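Local coordinates for aac(6')-Ii (Enterococcus faecium, PDB 1N71), which transfers the acetyl group of acetyl-CoA to the 6'-amino group of aminoglycoside antibiotics, probably by the direct mechanism common among GNAT N-acetyltransferases, at residues A[4-9]-A[45-50]; A[19-24]-A[73-78]; A[67-72]-A[103-108]; A[156-161]-A[168-173]. All coordinates share one frame; numbering follows the deposited sequence.

Contact 1 of 4, residues A[4-9]-A[45-50]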
loop_
_atom_site.group_PDB
_atom_site.type_symbol
_atom_site.label_atom_id
_atom_site.label_comp_id
_atom_site.label_asym_id
_atom_site.label_seq_id
_atom_site.Cartn_x
_atom_site.Cartn_y
_atom_site.Cartn_z
ATOM N N SER A 4 6.704 -3.917 -25.247
ATOM C CA SER A 4 5.480 -3.266 -25.699
ATOM C C SER A 4 4.320 -3.580 -24.765
ATOM O O SER A 4 4.461 -4.369 -23.833
ATOM C CB SER A 4 5.127 -3.732 -27.111
ATOM O OG SER A 4 4.763 -5.104 -27.107
ATOM N N GLU A 5 3.172 -2.957 -25.016
ATOM C CA GLU A 5 1.999 -3.198 -24.189
ATOM C C GLU A 5 1.598 -4.655 -24.359
ATOM O O GLU A 5 1.607 -5.189 -25.469
ATOM C CB GLU A 5 0.839 -2.280 -24.595
ATOM C CG GLU A 5 1.179 -0.796 -24.533
ATOM C CD GLU A 5 -0.034 0.102 -24.708
ATOM O OE1 GLU A 5 -0.911 -0.220 -25.541
ATOM O OE2 GLU A 5 -0.101 1.143 -24.020
ATOM N N PHE A 6 1.261 -5.294 -23.247
ATOM C CA PHE A 6 0.868 -6.697 -23.238
ATOM C C PHE A 6 -0.483 -6.908 -23.926
ATOM O O PHE A 6 -1.443 -6.193 -23.651
ATOM C CB PHE A 6 0.810 -7.180 -21.784
ATOM C CG PHE A 6 0.529 -8.643 -21.633
ATOM C CD1 PHE A 6 -0.752 -9.146 -21.826
ATOM C CD2 PHE A 6 1.552 -9.522 -21.289
ATOM C CE1 PHE A 6 -1.013 -10.508 -21.678
ATOM C CE2 PHE A 6 1.304 -10.882 -21.140
ATOM C CZ PHE A 6 0.017 -11.376 -21.333
ATOM N N ASP A 7 -0.551 -7.885 -24.825
ATOM C CA ASP A 7 -1.801 -8.188 -25.520
ATOM C C ASP A 7 -2.685 -8.992 -24.577
ATOM O O ASP A 7 -2.523 -10.202 -24.436
ATOM C CB ASP A 7 -1.539 -9.003 -26.788
ATOM C CG ASP A 7 -2.818 -9.308 -27.561
ATOM O OD1 ASP A 7 -3.756 -9.878 -26.964
ATOM O OD2 ASP A 7 -2.888 -8.977 -28.763
ATOM N N ARG A 8 -3.624 -8.307 -23.936
ATOM C CA ARG A 8 -4.536 -8.930 -22.984
ATOM C C ARG A 8 -5.411 -10.031 -23.582
ATOM O O ARG A 8 -6.074 -10.765 -22.850
ATOM C CB ARG A 8 -5.424 -7.853 -22.360
ATOM C CG ARG A 8 -4.649 -6.788 -21.603
ATOM C CD ARG A 8 -5.475 -5.531 -21.410
ATOM N NE ARG A 8 -4.766 -4.535 -20.611
ATOM C CZ ARG A 8 -5.106 -3.251 -20.537
ATOM N NH1 ARG A 8 -6.150 -2.792 -21.221
ATOM N NH2 ARG A 8 -4.406 -2.427 -19.772
ATOM N N ASN A 9 -5.410 -10.152 -24.906
ATOM C CA ASN A 9 -6.227 -11.161 -25.570
ATOM C C ASN A 9 -5.425 -12.322 -26.152
ATOM O O ASN A 9 -5.936 -13.069 -26.986
ATOM C CB ASN A 9 -7.054 -10.517 -26.688
ATOM C CG ASN A 9 -7.907 -9.365 -26.195
ATOM O OD1 ASN A 9 -8.677 -9.506 -25.245
ATOM N ND2 ASN A 9 -7.775 -8.213 -26.847
ATOM N N ARG A 45 -5.480 -1.002 -15.206
ATOM C CA ARG A 45 -4.055 -1.216 -14.980
ATOM C C ARG A 45 -3.261 -1.124 -16.263
ATOM O O ARG A 45 -3.816 -1.083 -17.362
ATOM C CB ARG A 45 -3.798 -2.595 -14.367
ATOM C CG ARG A 45 -4.438 -2.828 -13.017
ATOM C CD ARG A 45 -3.914 -4.117 -12.417
ATOM N NE ARG A 45 -4.608 -4.474 -11.185
ATOM C CZ ARG A 45 -4.221 -5.445 -10.368
ATOM N NH1 ARG A 45 -3.135 -6.159 -10.645
ATOM N NH2 ARG A 45 -4.928 -5.712 -9.278
ATOM N N ILE A 46 -1.945 -1.092 -16.108
ATOM C CA ILE A 46 -1.038 -1.052 -17.236
ATOM C C ILE A 46 -0.329 -2.401 -17.211
ATOM O O ILE A 46 0.022 -2.906 -16.137
ATOM C CB ILE A 46 -0.035 0.111 -17.094
ATOM C CG1 ILE A 46 -0.785 1.440 -17.240
ATOM C CG2 ILE A 46 1.061 0.003 -18.139
ATOM C CD1 ILE A 46 0.030 2.658 -16.868
ATOM N N ALA A 47 -0.159 -2.993 -18.389
ATOM C CA ALA A 47 0.492 -4.288 -18.532
ATOM C C ALA A 47 1.471 -4.227 -19.702
ATOM O O ALA A 47 1.065 -4.107 -20.860
ATOM C CB ALA A 47 -0.549 -5.366 -18.777
ATOM N N VAL A 48 2.758 -4.310 -19.387
ATOM C CA VAL A 48 3.806 -4.243 -20.397
ATOM C C VAL A 48 4.611 -5.532 -20.429
ATOM O O VAL A 48 5.007 -6.056 -19.388
ATOM C CB VAL A 48 4.746 -3.052 -20.116
ATOM C CG1 VAL A 48 5.879 -3.014 -21.129
ATOM C CG2 VAL A 48 3.948 -1.758 -20.148
ATOM N N ALA A 49 4.866 -6.037 -21.630
ATOM C CA ALA A 49 5.615 -7.274 -21.770
ATOM C C ALA A 49 6.922 -7.124 -22.521
ATOM O O ALA A 49 7.115 -6.190 -23.306
ATOM C CB ALA A 49 4.756 -8.322 -22.452
ATOM N N ALA A 50 7.825 -8.056 -22.250
ATOM C CA ALA A 50 9.124 -8.109 -22.894
ATOM C C ALA A 50 9.091 -9.441 -23.627
ATOM O O ALA A 50 9.006 -10.496 -22.996
ATOM C CB ALA A 50 10.230 -8.102 -21.857
HETATM O O HOH W 1 6.638 -7.080 -26.608
HETATM O O HOH W 2 -1.490 -3.769 -22.107
#
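Phe6 has CG anti to its backbone N (chi1 -175°), and its ring atom CD2 lies 3.6 Å from Ala49 CB, while the extended chain of Arg8 brings its NH2 to 2.8 Å from Arg45 O. Both residues follow the end of strand 2-5, an outermost strand of the GNAT sheet within this chain, where it runs antiparallel to strand 46-52. Ser4 and Ala49 form a hydrogen-bonded pair, with Ala49 N giving the shorter bond, 2.8 Å to Ser4 O. Two residues further, Phe6 N donates almost straight (170°) to Ala47 O, and then the chain leaves the sheet. Here Phe6 CB lies 3.8 Å from Ala47 CB, and Phe59 of strand 55-66 meets the Phe6 ring with its plane near perpendicular. Arg45 O lies at the edge of the Arg8 guanidinium, near its plane, but the angle at NH2 is too poor for a hydrogen bond. Where the strands part, a water molecule donates to both Phe6 O and Ala47 O, at 2.9 Å from each oxygen.

Contact 2 of 4, residues A[19-24]-A[73-78]. With COA (coenzyme A), chain E.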
loop_
_atom_site.group_PDB
_atom_site.type_symbol
_atom_site.label_atom_id
_atom_site.label_comp_id
_atom_site.label_asym_id
_atom_site.label_seq_id
_atom_site.Cartn_x
_atom_site.Cartn_y
_atom_site.Cartn_z
ATOM N N ASP A 19 3.115 -19.133 -15.982
ATOM C CA ASP A 19 4.252 -19.980 -15.650
ATOM C C ASP A 19 5.342 -19.137 -15.001
ATOM O O ASP A 19 5.799 -19.433 -13.894
ATOM C CB ASP A 19 4.814 -20.651 -16.906
ATOM C CG ASP A 19 3.821 -21.590 -17.562
ATOM O OD1 ASP A 19 3.203 -22.399 -16.841
ATOM O OD2 ASP A 19 3.665 -21.524 -18.801
ATOM N N LEU A 20 5.742 -18.077 -15.696
ATOM C CA LEU A 20 6.781 -17.182 -15.210
ATOM C C LEU A 20 6.527 -16.743 -13.772
ATOM O O LEU A 20 7.458 -16.643 -12.973
ATOM C CB LEU A 20 6.872 -15.955 -16.120
ATOM C CG LEU A 20 8.001 -14.966 -15.832
ATOM C CD1 LEU A 20 9.339 -15.686 -15.846
ATOM C CD2 LEU A 20 7.977 -13.864 -16.878
ATOM N N LEU A 21 5.266 -16.483 -13.445
ATOM C CA LEU A 21 4.900 -16.059 -12.098
ATOM C C LEU A 21 4.970 -17.230 -11.125
ATOM O O LEU A 21 5.436 -17.080 -9.997
ATOM C CB LEU A 21 3.488 -15.467 -12.089
ATOM C CG LEU A 21 3.295 -14.156 -12.856
ATOM C CD1 LEU A 21 1.826 -13.778 -12.873
ATOM C CD2 LEU A 21 4.122 -13.060 -12.203
ATOM N N ARG A 22 4.500 -18.391 -11.570
ATOM C CA ARG A 22 4.507 -19.597 -10.746
ATOM C C ARG A 22 5.934 -20.047 -10.453
ATOM O O ARG A 22 6.263 -20.399 -9.320
ATOM C CB ARG A 22 3.757 -20.726 -11.455
ATOM N N LEU A 23 6.776 -20.040 -11.480
ATOM C CA LEU A 23 8.165 -20.446 -11.329
ATOM C C LEU A 23 8.893 -19.512 -10.370
ATOM O O LEU A 23 9.511 -19.956 -9.400
ATOM C CB LEU A 23 8.871 -20.428 -12.684
ATOM C CG LEU A 23 8.276 -21.275 -13.811
ATOM C CD1 LEU A 23 9.076 -21.047 -15.086
ATOM C CD2 LEU A 23 8.289 -22.748 -13.424
ATOM N N THR A 24 8.806 -18.215 -10.650
ATOM C CA THR A 24 9.460 -17.190 -9.842
ATOM C C THR A 24 8.975 -17.165 -8.394
ATOM O O THR A 24 9.779 -17.198 -7.460
ATOM C CB THR A 24 9.246 -15.789 -10.459
ATOM O OG1 THR A 24 9.708 -15.789 -11.816
ATOM C CG2 THR A 24 10.007 -14.735 -9.670
ATOM N N LEU A 73 3.745 0.033 -8.688
ATOM C CA LEU A 73 4.413 -0.850 -9.634
ATOM C C LEU A 73 4.238 -2.268 -9.095
ATOM O O LEU A 73 4.695 -2.587 -7.991
ATOM C CB LEU A 73 5.906 -0.488 -9.726
ATOM C CG LEU A 73 6.810 -1.262 -10.698
ATOM C CD1 LEU A 73 8.132 -0.520 -10.847
ATOM C CD2 LEU A 73 7.049 -2.683 -10.199
ATOM N N HIS A 74 3.560 -3.113 -9.864
ATOM C CA HIS A 74 3.327 -4.490 -9.441
ATOM C C HIS A 74 2.652 -5.296 -10.546
ATOM O O HIS A 74 1.600 -4.911 -11.048
ATOM C CB HIS A 74 2.453 -4.505 -8.180
ATOM C CG HIS A 74 2.054 -5.877 -7.734
ATOM N ND1 HIS A 74 1.051 -6.598 -8.348
ATOM C CD2 HIS A 74 2.527 -6.665 -6.739
ATOM C CE1 HIS A 74 0.922 -7.768 -7.750
ATOM N NE2 HIS A 74 1.807 -7.835 -6.769
ATOM N N PRO A 75 3.273 -6.408 -10.961
ATOM C CA PRO A 75 4.549 -6.907 -10.443
ATOM C C PRO A 75 5.653 -6.567 -11.438
ATOM O O PRO A 75 5.427 -5.838 -12.408
ATOM C CB PRO A 75 4.311 -8.400 -10.383
ATOM C CG PRO A 75 3.578 -8.625 -11.686
ATOM C CD PRO A 75 2.598 -7.450 -11.758
ATOM N N LEU A 76 6.846 -7.085 -11.178
ATOM C CA LEU A 76 7.978 -6.914 -12.077
ATOM C C LEU A 76 8.734 -8.228 -12.021
ATOM O O LEU A 76 9.260 -8.611 -10.975
ATOM C CB LEU A 76 8.907 -5.776 -11.647
ATOM C CG LEU A 76 10.185 -5.686 -12.502
ATOM C CD1 LEU A 76 9.823 -5.597 -13.993
ATOM C CD2 LEU A 76 11.015 -4.481 -12.082
ATOM N N VAL A 77 8.771 -8.929 -13.143
ATOM C CA VAL A 77 9.465 -10.200 -13.191
ATOM C C VAL A 77 10.154 -10.381 -14.532
ATOM O O VAL A 77 9.610 -10.025 -15.579
ATOM C CB VAL A 77 8.490 -11.374 -12.965
ATOM C CG1 VAL A 77 7.419 -11.366 -14.035
ATOM C CG2 VAL A 77 9.251 -12.698 -12.988
ATOM N N VAL A 78 11.365 -10.918 -14.472
ATOM C CA VAL A 78 12.176 -11.195 -15.644
ATOM C C VAL A 78 12.637 -12.640 -15.478
ATOM O O VAL A 78 13.070 -13.021 -14.392
ATOM C CB VAL A 78 13.417 -10.277 -15.691
ATOM C CG1 VAL A 78 14.328 -10.682 -16.848
ATOM C CG2 VAL A 78 12.983 -8.822 -15.832
HETATM N N1A COA E . 20.862 -5.901 -6.725
HETATM C C2A COA E . 21.616 -4.848 -7.090
HETATM N N3A COA E . 21.680 -4.255 -8.304
HETATM C C4A COA E . 20.832 -4.864 -9.202
HETATM C C5A COA E . 20.010 -5.943 -8.972
HETATM C C6A COA E . 20.028 -6.482 -7.646
HETATM N N6A COA E . 19.281 -7.525 -7.289
HETATM N N7A COA E . 19.301 -6.278 -10.117
HETATM C C8A COA E . 19.717 -5.416 -10.998
HETATM N N9A COA E . 20.649 -4.526 -10.519
HETATM C C1B COA E . 21.330 -3.436 -11.233
HETATM C C2B COA E . 22.264 -3.932 -12.341
HETATM O O2B COA E . 23.555 -4.207 -11.782
HETATM C C3B COA E . 22.381 -2.772 -13.324
HETATM O O3B COA E . 23.282 -1.802 -12.763
HETATM P P3B COA E . 24.530 -1.233 -13.613
HETATM O O7A COA E . 25.316 -2.443 -13.961
HETATM O O8A COA E . 25.206 -0.313 -12.665
HETATM O O9A COA E . 23.903 -0.556 -14.773
HETATM C C4B COA E . 20.962 -2.188 -13.265
HETATM O O4B COA E . 20.466 -2.586 -11.981
HETATM C C5B COA E . 20.028 -2.637 -14.398
HETATM O O5B COA E . 19.697 -4.023 -14.251
HETATM P P1A COA E . 18.806 -4.814 -15.340
HETATM O O1A COA E . 19.701 -5.683 -16.136
HETATM O O2A COA E . 17.909 -3.854 -16.020
HETATM O O3A COA E . 17.917 -5.733 -14.371
HETATM P P2A COA E . 17.197 -7.130 -14.714
HETATM O O4A COA E . 18.037 -8.232 -14.199
HETATM O O5A COA E . 16.747 -7.143 -16.121
HETATM O O6A COA E . 15.890 -7.028 -13.787
HETATM C CBP COA E . 15.036 -7.466 -11.551
HETATM C CCP COA E . 15.997 -6.651 -12.405
HETATM C CDP COA E . 15.268 -7.093 -10.080
HETATM C CEP COA E . 13.576 -7.115 -11.962
HETATM C CAP COA E . 15.337 -9.008 -11.799
HETATM O OAP COA E . 16.661 -9.365 -11.388
HETATM C C9P COA E . 14.268 -9.937 -11.196
HETATM O O9P COA E . 13.402 -10.444 -11.922
HETATM N N8P COA E . 14.342 -10.147 -9.875
HETATM C C7P COA E . 13.434 -10.987 -9.101
HETATM C C6P COA E . 12.082 -10.324 -8.852
HETATM C C5P COA E . 12.100 -9.317 -7.716
HETATM O O5P COA E . 12.563 -9.623 -6.611
HETATM N N4P COA E . 11.588 -8.109 -7.993
HETATM C C3P COA E . 11.501 -6.989 -7.049
HETATM C C2P COA E . 10.086 -6.443 -6.937
HETATM S S1P COA E . 9.568 -6.152 -5.236
#
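Val77 pushes its two methyl groups from strand 70-78 against the inner side of helix 11-24, whose segment 19-24 runs at 86° to strand segment 73-78. In this GNAT fold the other face of the strand lines part of the coenzyme A pocket. CG1 sits between the backbone N and the carbonyl carbon (chi1 60°), and CG2 lies anti to N; the fork thus offers one bump to each of two hollows. Val77 CG1 enters between the ends of the leucines, 3.8 Å from Leu20 CD2 and 4.1 Å from Leu21 CD2. Leu20 meets Val77 tip to tip, whereas Leu21 crosses it at about a right angle. Val77 CG2 fits against Leu20 CG and Thr24, coming to 3.3 Å from Thr24 OG1. Pro75, preceded by a cis peptide bond, brings its ring only loosely to Leu21 CD2, and Met40 of helix 33-40 touches both residues. Leu76 and Val78 point away from the helix: Leu76 packs on the CEP methyl of coenzyme A, and Val78 N donates to its O9P at 3.3 Å. Thr24 OG1 gives its hydrogen to Leu20 O, 2.7 Å away. Adhesion to Val77 is therefore essentially apolar, while Val78 N supplies one of several polar bonds to the cofactor.

Contact 3 of 4, residues A[67-72]-A[103-108]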
loop_
_atom_site.group_PDB
_atom_site.type_symbol
_atom_site.label_atom_id
_atom_site.label_comp_id
_atom_site.label_asym_id
_atom_site.label_seq_id
_atom_site.Cartn_x
_atom_site.Cartn_y
_atom_site.Cartn_z
ATOM N N GLY A 67 -6.317 8.059 -7.220
ATOM C CA GLY A 67 -6.859 8.768 -8.364
ATOM C C GLY A 67 -6.104 8.326 -9.600
ATOM O O GLY A 67 -5.946 7.129 -9.831
ATOM N N ILE A 68 -5.630 9.287 -10.387
ATOM C CA ILE A 68 -4.853 8.985 -11.589
ATOM C C ILE A 68 -3.397 9.374 -11.327
ATOM O O ILE A 68 -2.514 9.145 -12.154
ATOM C CB ILE A 68 -5.356 9.799 -12.811
ATOM C CG1 ILE A 68 -5.121 11.296 -12.571
ATOM C CG2 ILE A 68 -6.836 9.522 -13.050
ATOM C CD1 ILE A 68 -5.526 12.193 -13.736
ATOM N N THR A 69 -3.160 9.947 -10.152
ATOM C CA THR A 69 -1.843 10.441 -9.765
ATOM C C THR A 69 -0.831 9.448 -9.198
ATOM O O THR A 69 0.342 9.492 -9.563
ATOM C CB THR A 69 -1.997 11.579 -8.740
ATOM O OG1 THR A 69 -2.783 11.110 -7.638
ATOM C CG2 THR A 69 -2.684 12.786 -9.374
ATOM N N GLY A 70 -1.274 8.579 -8.296
ATOM C CA GLY A 70 -0.362 7.626 -7.681
ATOM C C GLY A 70 -0.566 6.178 -8.090
ATOM O O GLY A 70 -1.627 5.600 -7.858
ATOM N N TRP A 71 0.471 5.591 -8.680
ATOM C CA TRP A 71 0.419 4.209 -9.144
ATOM C C TRP A 71 1.412 3.299 -8.427
ATOM O O TRP A 71 2.522 3.714 -8.104
ATOM C CB TRP A 71 0.723 4.157 -10.639
ATOM C CG TRP A 71 -0.281 4.870 -11.481
ATOM C CD1 TRP A 71 -0.551 6.208 -11.487
ATOM C CD2 TRP A 71 -1.141 4.279 -12.458
ATOM N NE1 TRP A 71 -1.530 6.489 -12.415
ATOM C CE2 TRP A 71 -1.910 5.322 -13.024
ATOM C CE3 TRP A 71 -1.337 2.969 -12.912
ATOM C CZ2 TRP A 71 -2.862 5.095 -14.026
ATOM C CZ3 TRP A 71 -2.285 2.741 -13.912
ATOM C CH2 TRP A 71 -3.034 3.802 -14.457
ATOM N N GLU A 72 1.001 2.056 -8.195
ATOM C CA GLU A 72 1.864 1.067 -7.562
ATOM C C GLU A 72 2.420 0.128 -8.623
ATOM O O GLU A 72 1.657 -0.495 -9.370
ATOM C CB GLU A 72 1.092 0.232 -6.534
ATOM C CG GLU A 72 1.876 -1.003 -6.082
ATOM C CD GLU A 72 1.145 -1.845 -5.047
ATOM O OE1 GLU A 72 -0.099 -1.792 -4.988
ATOM O OE2 GLU A 72 1.823 -2.576 -4.295
ATOM N N GLY A 103 -1.678 10.686 -17.011
ATOM C CA GLY A 103 -1.782 11.745 -16.020
ATOM C C GLY A 103 -1.127 11.385 -14.696
ATOM O O GLY A 103 -1.254 12.117 -13.714
ATOM N N GLY A 104 -0.429 10.251 -14.673
ATOM C CA GLY A 104 0.245 9.814 -13.461
ATOM C C GLY A 104 1.397 10.717 -13.063
ATOM O O GLY A 104 2.092 11.271 -13.917
ATOM N N ILE A 105 1.608 10.850 -11.756
ATOM C CA ILE A 105 2.664 11.693 -11.208
ATOM C C ILE A 105 3.765 10.869 -10.545
ATOM O O ILE A 105 4.954 11.139 -10.710
ATOM C CB ILE A 105 2.109 12.632 -10.110
ATOM C CG1 ILE A 105 0.954 13.471 -10.657
ATOM C CG2 ILE A 105 3.221 13.506 -9.570
ATOM C CD1 ILE A 105 0.360 14.410 -9.632
ATOM N N THR A 106 3.359 9.872 -9.775
ATOM C CA THR A 106 4.329 9.058 -9.064
ATOM C C THR A 106 4.009 7.575 -9.085
ATOM O O THR A 106 2.852 7.163 -9.163
ATOM C CB THR A 106 4.434 9.491 -7.592
ATOM O OG1 THR A 106 5.384 8.657 -6.913
ATOM C CG2 THR A 106 3.096 9.340 -6.903
ATOM N N ILE A 107 5.067 6.782 -9.001
ATOM C CA ILE A 107 4.964 5.340 -8.981
ATOM C C ILE A 107 5.701 4.912 -7.730
ATOM O O ILE A 107 6.804 5.388 -7.467
ATOM C CB ILE A 107 5.658 4.708 -10.209
ATOM C CG1 ILE A 107 4.918 5.110 -11.490
ATOM C CG2 ILE A 107 5.698 3.182 -10.064
ATOM C CD1 ILE A 107 5.562 4.557 -12.765
ATOM N N TYR A 108 5.085 4.038 -6.949
ATOM C CA TYR A 108 5.722 3.547 -5.737
ATOM C C TYR A 108 5.627 2.031 -5.739
ATOM O O TYR A 108 4.852 1.449 -6.494
ATOM C CB TYR A 108 5.040 4.111 -4.489
ATOM C CG TYR A 108 3.662 3.553 -4.244
ATOM C CD1 TYR A 108 2.557 4.023 -4.959
ATOM C CD2 TYR A 108 3.462 2.543 -3.304
ATOM C CE1 TYR A 108 1.287 3.501 -4.739
ATOM C CE2 TYR A 108 2.198 2.012 -3.078
ATOM C CZ TYR A 108 1.118 2.496 -3.796
ATOM O OH TYR A 108 -0.131 1.974 -3.567
#
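Thr69 O accepts two backbone hydrogen bonds from successive residues, Ile105 N at 2.9 Å and Thr106 N at 3.0 Å. The first donor lies in the carbonyl plane on a lone pair, and the second comes nearly along the C=O axis. This fork opens the parallel pairing of strands 70-78 and 106-112, the two strands of a beta-alpha-beta unit connected through helix 87-101. Thr69 and Gly70 together face Tyr66 as a classic beta bulge. Beyond the fork the ladder is regular, with Trp71 N bonded to Thr106 O and Tyr108 N to Trp71 O. Beside it, the side chains of Thr69 and Ile105 run alongside each other in the same direction, and CG2 of Thr69 is pressed to 3.5 Å from CD1 of Ile105. Thr69 OG1 lies within hydrogen-bonding reach of Tyr66 O and of its stronger partner, Ala161 O of the second subunit, so this end of the unit borders the dimer interface. The indole turns its edge to the incoming loop: Trp71 NE1 donates to Ile68 O, which lies in the ring plane, though the donor stands above the carbonyl plane, while Gly104 CA passes 3.9 Å from the same nitrogen. Gly103, with positive phi, closes the preceding helix in a Schellman motif. On the opposite sheet face Glu72 and Tyr108 cross, and Glu72 CB sits over one face of the phenol ring, 4.0 Å from its centroid.

Contact 4 of 4, residues A[156-161]-A[168-173]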
loop_
_atom_site.group_PDB
_atom_site.type_symbol
_atom_site.label_atom_id
_atom_site.label_comp_id
_atom_site.label_asym_id
_atom_site.label_seq_id
_atom_site.Cartn_x
_atom_site.Cartn_y
_atom_site.Cartn_z
ATOM N N GLY A 156 10.103 4.925 2.824
ATOM C CA GLY A 156 9.450 4.379 3.996
ATOM C C GLY A 156 9.727 2.909 4.190
ATOM O O GLY A 156 10.247 2.244 3.293
ATOM N N VAL A 157 9.385 2.409 5.372
ATOM C CA VAL A 157 9.557 1.004 5.707
ATOM C C VAL A 157 8.379 0.553 6.557
ATOM O O VAL A 157 7.759 1.353 7.252
ATOM C CB VAL A 157 10.862 0.733 6.514
ATOM C CG1 VAL A 157 12.086 1.000 5.641
ATOM C CG2 VAL A 157 10.891 1.596 7.780
ATOM N N LEU A 158 8.066 -0.732 6.479
ATOM C CA LEU A 158 6.980 -1.305 7.256
ATOM C C LEU A 158 7.627 -2.327 8.185
ATOM O O LEU A 158 7.866 -3.473 7.803
ATOM C CB LEU A 158 5.970 -1.985 6.337
ATOM C CG LEU A 158 4.761 -2.616 7.027
ATOM C CD1 LEU A 158 4.190 -1.662 8.072
ATOM C CD2 LEU A 158 3.721 -2.969 5.974
ATOM N N PRO A 159 7.920 -1.917 9.424
ATOM C CA PRO A 159 8.555 -2.816 10.393
ATOM C C PRO A 159 7.807 -4.121 10.671
ATOM O O PRO A 159 6.593 -4.124 10.882
ATOM C CB PRO A 159 8.676 -1.943 11.648
ATOM C CG PRO A 159 8.777 -0.542 11.082
ATOM C CD PRO A 159 7.707 -0.581 10.008
ATOM N N ASN A 160 8.548 -5.226 10.657
ATOM C CA ASN A 160 7.996 -6.548 10.946
ATOM C C ASN A 160 6.808 -6.969 10.080
ATOM O O ASN A 160 5.989 -7.781 10.504
ATOM C CB ASN A 160 7.582 -6.598 12.417
ATOM C CG ASN A 160 8.643 -6.026 13.334
ATOM O OD1 ASN A 160 9.788 -6.471 13.324
ATOM N ND2 ASN A 160 8.266 -5.035 14.137
ATOM N N ALA A 161 6.729 -6.434 8.866
ATOM C CA ALA A 161 5.615 -6.731 7.969
ATOM C C ALA A 161 5.362 -8.214 7.716
ATOM O O ALA A 161 4.231 -8.690 7.834
ATOM C CB ALA A 161 5.825 -6.013 6.632
ATOM N N ASP A 168 9.009 -4.524 4.905
ATOM C CA ASP A 168 8.723 -4.247 3.512
ATOM C C ASP A 168 9.398 -2.889 3.365
ATOM O O ASP A 168 9.384 -2.082 4.298
ATOM C CB ASP A 168 7.217 -4.131 3.240
ATOM C CG ASP A 168 6.895 -4.108 1.742
ATOM O OD1 ASP A 168 7.771 -4.495 0.940
ATOM O OD2 ASP A 168 5.768 -3.718 1.363
ATOM N N ILE A 169 10.026 -2.652 2.222
ATOM C CA ILE A 169 10.706 -1.390 1.974
ATOM C C ILE A 169 9.924 -0.648 0.895
ATOM O O ILE A 169 9.750 -1.171 -0.204
ATOM C CB ILE A 169 12.141 -1.634 1.474
ATOM C CG1 ILE A 169 12.927 -2.431 2.525
ATOM C CG2 ILE A 169 12.823 -0.307 1.181
ATOM C CD1 ILE A 169 14.289 -2.946 2.041
ATOM N N TRP A 170 9.450 0.555 1.214
ATOM C CA TRP A 170 8.680 1.359 0.264
ATOM C C TRP A 170 9.577 2.316 -0.513
ATOM O O TRP A 170 10.323 3.094 0.076
ATOM C CB TRP A 170 7.607 2.180 0.989
ATOM C CG TRP A 170 6.372 1.424 1.358
ATOM C CD1 TRP A 170 5.556 0.717 0.516
ATOM C CD2 TRP A 170 5.761 1.363 2.653
ATOM N NE1 TRP A 170 4.472 0.226 1.207
ATOM C CE2 TRP A 170 4.574 0.607 2.521
ATOM C CE3 TRP A 170 6.099 1.876 3.912
ATOM C CZ2 TRP A 170 3.722 0.352 3.601
ATOM C CZ3 TRP A 170 5.251 1.623 4.989
ATOM C CH2 TRP A 170 4.074 0.866 4.823
ATOM N N MET A 171 9.482 2.263 -1.838
ATOM C CA MET A 171 10.272 3.124 -2.703
ATOM C C MET A 171 9.348 3.887 -3.649
ATOM O O MET A 171 8.277 3.402 -4.013
ATOM C CB MET A 171 11.268 2.289 -3.499
ATOM C CG MET A 171 12.170 1.438 -2.615
ATOM S SD MET A 171 13.480 0.640 -3.522
ATOM C CE MET A 171 14.455 2.053 -4.017
ATOM N N ALA A 172 9.763 5.079 -4.057
ATOM C CA ALA A 172 8.921 5.870 -4.939
ATOM C C ALA A 172 9.727 6.787 -5.833
ATOM O O ALA A 172 10.885 7.113 -5.549
ATOM C CB ALA A 172 7.932 6.684 -4.107
ATOM N N LYS A 173 9.097 7.197 -6.921
ATOM C CA LYS A 173 9.714 8.091 -7.880
ATOM C C LYS A 173 8.616 8.935 -8.508
ATOM O O LYS A 173 7.533 8.436 -8.811
ATOM C CB LYS A 173 10.432 7.284 -8.971
ATOM C CG LYS A 173 11.077 8.138 -10.065
ATOM C CD LYS A 173 11.706 7.264 -11.153
ATOM C CE LYS A 173 12.353 8.101 -12.247
ATOM N NZ LYS A 173 12.915 7.244 -13.345
#
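An antiparallel beta hairpin joins Gly156 and Leu158 to Trp170 and Asp168, on the side of the sheet where strand 153-158 is outermost within the chain. Leu158 N donates to Asp168 O at 2.9 Å, and Trp170 N to Gly156 O at 2.8 Å, the latter from above the carbonyl plane. The return bond Asp168 N to Leu158 O is longer, 3.3 Å, and Gly156 N to Trp170 O is weak. A type II turn from Leu158 to Ala161 leads out of the first strand. With CG anti to the carbonyl carbon (chi1 -80°), the indole of Trp170 lies back across the partner strand. Its CH2 reaches 3.7 Å from Leu158 CB, which makes an off-centre CH-pi contact with the six-membered ring, while the edge of the indole runs past Gly156. The ring also stacks on Trp170 of the second subunit, and Asp168 OD2 bonds to Tyr66 OH there. The hairpin thus meets the second subunit with backbone groups as well as with a buried aromatic surface and one buried carboxylate.

In the fold
All four contacts belong to one mixed sheet. Contact 1 joins its first two strands, contact 3 its fourth and fifth, and contact 4 the last two; contact 2 sets helix 11-24 on strand 70-78. That strand is shared by contacts 2 and 3, which meet where Leu73 N lies 2.8 Å from Tyr108 O. Contact 3 passes to contact 4 through neighbouring strands, with Thr106 OG1 2.9 Å from Lys173 O. Contacts 1 and 4, about 27 Å apart between centres, lie on opposite sides of the chain's centre. Along the chain contacts 1 and 2 alternate, as do 2 and 3, whereas 4 follows last. Of the four, contact 2 touches the cofactor, while contacts 3 and 4 both touch the second subunit.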